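Local coordinates for protein cortical-lytic enzyme (Bacillus cereus, PDB 4S3J) that probably acts as an N-acetylglucosaminidase that degrades cortex peptidoglycan during spore germination, cleaving only material that has already been partly broken down, at residues N71-L74 / A75-A78; F199-N202 / I203-A207. One frame throughout, in Å; residues are numbered along the deposited sequence.

Contact 1 of 2, residues N71-L74 / A75-A78; sequences NVPL and ASLA
Ala-75 follows Leu-74 in the first turn of helix 74-80, the second helix of the second LysM domain, two residues after the N-cap residue Pro-73. Just before, Asn-71, with positive phi, ends helix 63-70 in a Schellman motif. The small methyl of Ala-75 adds little bulk at this exposed position. Its backbone N lies 3.3 Å from Pro-73 O, but the angle is too poor for a hydrogen bond. Leu-74 holds CG anti to the backbone N (chi1 173°) and packs on Leu-63 and Ser-67 of helix 63-70.

Ser-76 comes next, with its side chain beside the proline. Its N makes a weak bond to Pro-73 O, bent to 120° at the hydrogen. The hydroxyl is turned beside its own backbone N (chi1 -58°), which carries OG alongside the proline ring, 3.9 Å from Pro-73 CB. A small polar side chain suits this edge of the turn.

Leu-77 completes the turn: its N reaches Pro-73 O at 3.1 Å in a nearly straight bond, so Pro-73 O takes one strong amide and one weak one. On the buried side, Leu-77 CB meets Val-72 CG2 at 4.2 Å, a loose apolar touch between the connecting segment and the helix. The rest of the leucine packs on Ile-66 and Ser-67.

Ala-78 donates its N to Leu-74 O over 3.0 Å, the next regular i to i+4 bond. Here a methyl fits the buried position against Leu-85, which Leu-74 also touches.

Proline is tolerated at the N-cap because no helical bond needs an N-H there, and its carbonyl accepts the first helical amides. Backbone bonds to Pro-73 O and Leu-74 O thus set up the first turn of helix 74-80, while Leu-74, Leu-77 and Val-72 form its apolar side.

Contact 2 of 2, residues F199-N202 / I203-A207; sequences FITN and ILQTA
Phe-199 and Ile-203 sit one turn apart on helix 193-210, one of the outer helices of the TIM barrel of this family 18 glycosyl hydrolase, and form a CH-pi contact. Ile-203 CD1 stands 3.6 Å from the centroid of the Phe-199 ring, over the centre of one face, 12° off the normal. Ile-203 turns CG1 beside its own backbone N and keeps the chain extended beyond it (chi2 165°), which sends CD1 back along the helix to the ring. Large apolar residues suit this side, because Phe-199 rests on Ile-173 and Ile-203 on barrel residues including Leu-171, Ile-215 and Phe-217.

A second apolar pair is looser: Ile-200 CG2 and Leu-204 CD1 approach to 4.2 Å. Ile-200 packs against helix 227-240, and Leu-204 reaches Leu-241 just beyond that helix.

The polar side chains are spread over the more accessible part of the surface. Thr-201 and Gln-205 run side by side in the same direction, with Thr-201 CG2 4.0 Å from Gln-205 NE2, while the threonine hydroxyl bonds to Arg-240 and to Asn-197 O. Asn-202 and Gln-205 make no bond across their amides, whose planes are turned well apart; instead Asn-202 ND2 is held by Gly-147 O.

Backbone hydrogen bonds of the regular i to i+4 kind unite the whole segment. Ile-203 N donates to Phe-199 O at 2.9 Å, Leu-204 N to Ile-200 O, and Gln-205 N to Thr-201 O. The next carbonyl, Asn-202 O, takes Thr-206 N and also has the threonine hydroxyl close by: chi1 of -61° folds OG1 of Thr-206 beside its own backbone N, 2.9 Å from Asn-202 O.

How the contacts relate
Contact 1 comes first along the chain and closes well before contact 2 opens. The two share no helix, sheet or domain: 71-78 belongs to the second LysM domain, at the start of helix 74-80, whereas 199-207 lies within helix 193-210 of the catalytic barrel. Their centres are about 49 Å apart, the nearest atoms about 34 Å, and they lie on opposite sides of the chain's centre. LysM domains generally bind peptidoglycan, so the pair samples the probable substrate-anchoring and hydrolytic parts of the enzyme. The Asn-71 side chain bonds to Lys-398 NZ and Asn-424 O, tying the second LysM domain to C-terminal helices 387-400 and 415-424, not to helix 193-210.

Contact 1 of 2, residues N71-L74 / A75-A78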
ATOM      1  N   ASN A  71      -1.508 -13.490  14.974  1.00 16.25           N
ATOM      2  CA  ASN A  71      -1.773 -12.687  16.177  1.00 19.33           C
ATOM      3  C   ASN A  71      -1.884 -13.516  17.448  1.00 19.41           C
ATOM      4  O   ASN A  71      -2.705 -13.221  18.332  1.00 21.10           O
ATOM      5  CB  ASN A  71      -3.069 -11.905  15.994  1.00 19.29           C
ATOM      6  CG  ASN A  71      -3.082 -11.080  14.709  1.00 19.66           C
ATOM      7  OD1 ASN A  71      -2.125 -10.372  14.404  1.00 20.48           O
ATOM      8  ND2 ASN A  71      -4.165 -11.194  13.941  1.00 20.65           N
ATOM      9  N   VAL A  72      -0.999 -14.499  17.565  1.00 19.34           N
ATOM     10  CA  VAL A  72      -0.933 -15.410  18.716  1.00 23.09           C
ATOM     11  C   VAL A  72       0.427 -15.314  19.400  1.00 19.21           C
ATOM     12  O   VAL A  72       1.450 -15.266  18.733  1.00 23.83           O
ATOM     13  CB  VAL A  72      -1.191 -16.874  18.284  1.00 30.63           C
ATOM     14  CG1 VAL A  72      -2.561 -17.022  17.676  1.00 28.19           C
ATOM     15  CG2 VAL A  72      -0.166 -17.338  17.315  1.00 27.05           C
ATOM     16  N   PRO A  73       0.457 -15.226  20.733  1.00 22.60           N
ATOM     17  CA  PRO A  73       1.792 -15.178  21.340  1.00 25.19           C
ATOM     18  C   PRO A  73       2.668 -16.374  20.967  1.00 26.34           C
ATOM     19  O   PRO A  73       2.178 -17.499  20.901  1.00 28.54           O
ATOM     20  CB  PRO A  73       1.503 -15.182  22.847  1.00 27.05           C
ATOM     21  CG  PRO A  73       0.093 -14.735  22.987  1.00 31.41           C
ATOM     22  CD  PRO A  73      -0.624 -15.147  21.729  1.00 24.77           C
ATOM     23  N   LEU A  74       3.949 -16.130  20.716  1.00 23.26           N
ATOM     24  CA  LEU A  74       4.851 -17.181  20.257  1.00 26.37           C
ATOM     25  C   LEU A  74       4.952 -18.336  21.259  1.00 28.14           C
ATOM     26  O   LEU A  74       4.987 -19.501  20.863  1.00 24.39           O
ATOM     27  CB  LEU A  74       6.236 -16.596  19.978  1.00 25.41           C
ATOM     28  CG  LEU A  74       7.341 -17.599  19.643  1.00 27.89           C
ATOM     29  CD1 LEU A  74       6.971 -18.466  18.462  1.00 27.76           C
ATOM     30  CD2 LEU A  74       8.682 -16.905  19.436  1.00 28.04           C
ATOM     31  N   ALA A  75       5.004 -18.024  22.549  1.00 25.87           N
ATOM     32  CA  ALA A  75       5.079 -19.079  23.570  1.00 22.88           C
ATOM     33  C   ALA A  75       3.866 -19.994  23.523  1.00 28.84           C
ATOM     34  O   ALA A  75       3.991 -21.195  23.740  1.00 30.05           O
ATOM     35  CB  ALA A  75       5.213 -18.475  24.962  1.00 24.92           C
ATOM     36  N   SER A  76       2.682 -19.430  23.289  1.00 25.48           N
ATOM     37  CA  SER A  76       1.463 -20.235  23.224  1.00 26.25           C
ATOM     38  C   SER A  76       1.465 -21.148  22.006  1.00 27.16           C
ATOM     39  O   SER A  76       1.080 -22.304  22.094  1.00 24.46           O
ATOM     40  CB  SER A  76       0.222 -19.352  23.194  1.00 27.68           C
ATOM     41  OG  SER A  76       0.179 -18.506  24.331  1.00 47.45           O
ATOM     42  N   LEU A  77       1.881 -20.617  20.862  1.00 25.53           N
ATOM     43  CA  LEU A  77       1.934 -21.420  19.631  1.00 19.86           C
ATOM     44  C   LEU A  77       2.913 -22.560  19.775  1.00 23.14           C
ATOM     45  O   LEU A  77       2.624 -23.687  19.385  1.00 23.17           O
ATOM     46  CB  LEU A  77       2.332 -20.540  18.447  1.00 18.28           C
ATOM     47  CG  LEU A  77       2.514 -21.231  17.098  1.00 18.59           C
ATOM     48  CD1 LEU A  77       1.207 -21.813  16.634  1.00 25.50           C
ATOM     49  CD2 LEU A  77       3.048 -20.220  16.044  1.00 22.22           C
ATOM     50  N   ALA A  78       4.076 -22.272  20.349  1.00 25.83           N
ATOM     51  CA  ALA A  78       5.096 -23.300  20.556  1.00 27.55           C
ATOM     52  C   ALA A  78       4.591 -24.363  21.534  1.00 26.71           C
ATOM     53  O   ALA A  78       4.677 -25.564  21.266  1.00 26.94           O
ATOM     54  CB  ALA A  78       6.387 -22.669  21.061  1.00 26.11           C
TER

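Contact 2 of 2, residues F199-N202 / I203-A207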
ATOM      1  N   PHE A 199      -6.773  30.763   0.328  1.00 26.18           N
ATOM      2  CA  PHE A 199      -6.547  29.339   0.057  1.00 21.95           C
ATOM      3  C   PHE A 199      -7.168  28.474   1.143  1.00 25.79           C
ATOM      4  O   PHE A 199      -7.923  27.531   0.846  1.00 26.95           O
ATOM      5  CB  PHE A 199      -5.032  29.092  -0.067  1.00 24.79           C
ATOM      6  CG  PHE A 199      -4.639  27.701  -0.538  1.00 21.45           C
ATOM      7  CD1 PHE A 199      -5.192  27.152  -1.687  1.00 22.59           C
ATOM      8  CD2 PHE A 199      -3.664  26.999   0.129  1.00 22.09           C
ATOM      9  CE1 PHE A 199      -4.809  25.899  -2.133  1.00 26.22           C
ATOM     10  CE2 PHE A 199      -3.270  25.737  -0.312  1.00 21.62           C
ATOM     11  CZ  PHE A 199      -3.841  25.204  -1.462  1.00 20.99           C
ATOM     12  N   ILE A 200      -6.859  28.777   2.398  1.00 24.88           N
ATOM     13  CA  ILE A 200      -7.373  27.968   3.503  1.00 24.72           C
ATOM     14  C   ILE A 200      -8.897  28.082   3.559  1.00 27.03           C
ATOM     15  O   ILE A 200      -9.592  27.107   3.794  1.00 26.73           O
ATOM     16  CB  ILE A 200      -6.747  28.387   4.854  1.00 25.61           C
ATOM     17  CG1 ILE A 200      -5.246  28.109   4.825  1.00 30.27           C
ATOM     18  CG2 ILE A 200      -7.406  27.648   6.011  1.00 28.32           C
ATOM     19  CD1 ILE A 200      -4.490  28.617   6.014  1.00 30.97           C
ATOM     20  N   THR A 201      -9.420  29.281   3.325  1.00 29.06           N
ATOM     21  CA  THR A 201     -10.864  29.463   3.279  1.00 25.27           C
ATOM     22  C   THR A 201     -11.501  28.577   2.210  1.00 27.44           C
ATOM     23  O   THR A 201     -12.505  27.911   2.472  1.00 28.54           O
ATOM     24  CB  THR A 201     -11.216  30.947   3.015  1.00 29.01           C
ATOM     25  OG1 THR A 201     -10.819  31.723   4.150  1.00 29.60           O
ATOM     26  CG2 THR A 201     -12.700  31.136   2.803  1.00 35.42           C
ATOM     27  N   ASN A 202     -10.907  28.537   1.021  1.00 24.67           N
ATOM     28  CA  ASN A 202     -11.454  27.733  -0.076  1.00 22.88           C
ATOM     29  C   ASN A 202     -11.358  26.233   0.194  1.00 23.42           C
ATOM     30  O   ASN A 202     -12.240  25.462  -0.198  1.00 26.14           O
ATOM     31  CB  ASN A 202     -10.750  28.050  -1.400  1.00 24.08           C
ATOM     32  CG  ASN A 202     -11.184  29.376  -1.982  1.00 34.49           C
ATOM     33  OD1 ASN A 202     -12.334  29.787  -1.819  1.00 37.85           O
ATOM     34  ND2 ASN A 202     -10.265  30.059  -2.660  1.00 31.95           N
ATOM     35  N   ILE A 203     -10.267  25.832   0.839  1.00 23.71           N
ATOM     36  CA  ILE A 203     -10.070  24.434   1.238  1.00 22.63           C
ATOM     37  C   ILE A 203     -11.172  23.986   2.196  1.00 25.61           C
ATOM     38  O   ILE A 203     -11.727  22.896   2.045  1.00 26.83           O
ATOM     39  CB  ILE A 203      -8.689  24.240   1.895  1.00 22.95           C
ATOM     40  CG1 ILE A 203      -7.595  24.375   0.832  1.00 24.94           C
ATOM     41  CG2 ILE A 203      -8.589  22.875   2.602  1.00 26.30           C
ATOM     42  CD1 ILE A 203      -6.208  24.550   1.412  1.00 25.21           C
ATOM     43  N   LEU A 204     -11.481  24.812   3.190  1.00 26.31           N
ATOM     44  CA  LEU A 204     -12.508  24.452   4.163  1.00 26.74           C
ATOM     45  C   LEU A 204     -13.889  24.367   3.515  1.00 28.14           C
ATOM     46  O   LEU A 204     -14.665  23.458   3.830  1.00 29.08           O
ATOM     47  CB  LEU A 204     -12.547  25.457   5.306  1.00 28.73           C
ATOM     48  CG  LEU A 204     -11.281  25.584   6.144  1.00 45.08           C
ATOM     49  CD1 LEU A 204     -11.401  26.748   7.125  1.00 55.72           C
ATOM     50  CD2 LEU A 204     -11.005  24.312   6.874  1.00 46.93           C
ATOM     51  N   GLN A 205     -14.206  25.307   2.623  1.00 27.99           N
ATOM     52  CA  GLN A 205     -15.492  25.269   1.935  1.00 29.80           C
ATOM     53  C   GLN A 205     -15.598  24.044   1.024  1.00 33.77           C
ATOM     54  O   GLN A 205     -16.649  23.419   0.951  1.00 28.71           O
ATOM     55  CB  GLN A 205     -15.707  26.534   1.099  1.00 36.38           C
ATOM     56  CG  GLN A 205     -16.090  27.744   1.919  1.00 52.66           C
ATOM     57  CD  GLN A 205     -16.067  29.021   1.107  1.00 57.15           C
ATOM     58  OE1 GLN A 205     -15.752  29.011  -0.090  1.00 46.67           O
ATOM     59  NE2 GLN A 205     -16.402  30.134   1.754  1.00 63.00           N
ATOM     60  N   THR A 206     -14.506  23.688   0.355  1.00 26.32           N
ATOM     61  CA  THR A 206     -14.487  22.487  -0.492  1.00 26.42           C
ATOM     62  C   THR A 206     -14.667  21.210   0.347  1.00 28.75           C
ATOM     63  O   THR A 206     -15.491  20.358   0.008  1.00 24.92           O
ATOM     64  CB  THR A 206     -13.177  22.407  -1.313  1.00 26.59           C
ATOM     65  OG1 THR A 206     -13.073  23.544  -2.176  1.00 29.07           O
ATOM     66  CG2 THR A 206     -13.131  21.138  -2.159  1.00 22.21           C
ATOM     67  N   ALA A 207     -13.944  21.103   1.461  1.00 24.48           N
ATOM     68  CA  ALA A 207     -14.056  19.942   2.345  1.00 23.14           C
ATOM     69  C   ALA A 207     -15.469  19.789   2.868  1.00 28.64           C
ATOM     70  O   ALA A 207     -16.034  18.696   2.859  1.00 28.87           O
ATOM     71  CB  ALA A 207     -13.086  20.061   3.495  1.00 24.06           C
TER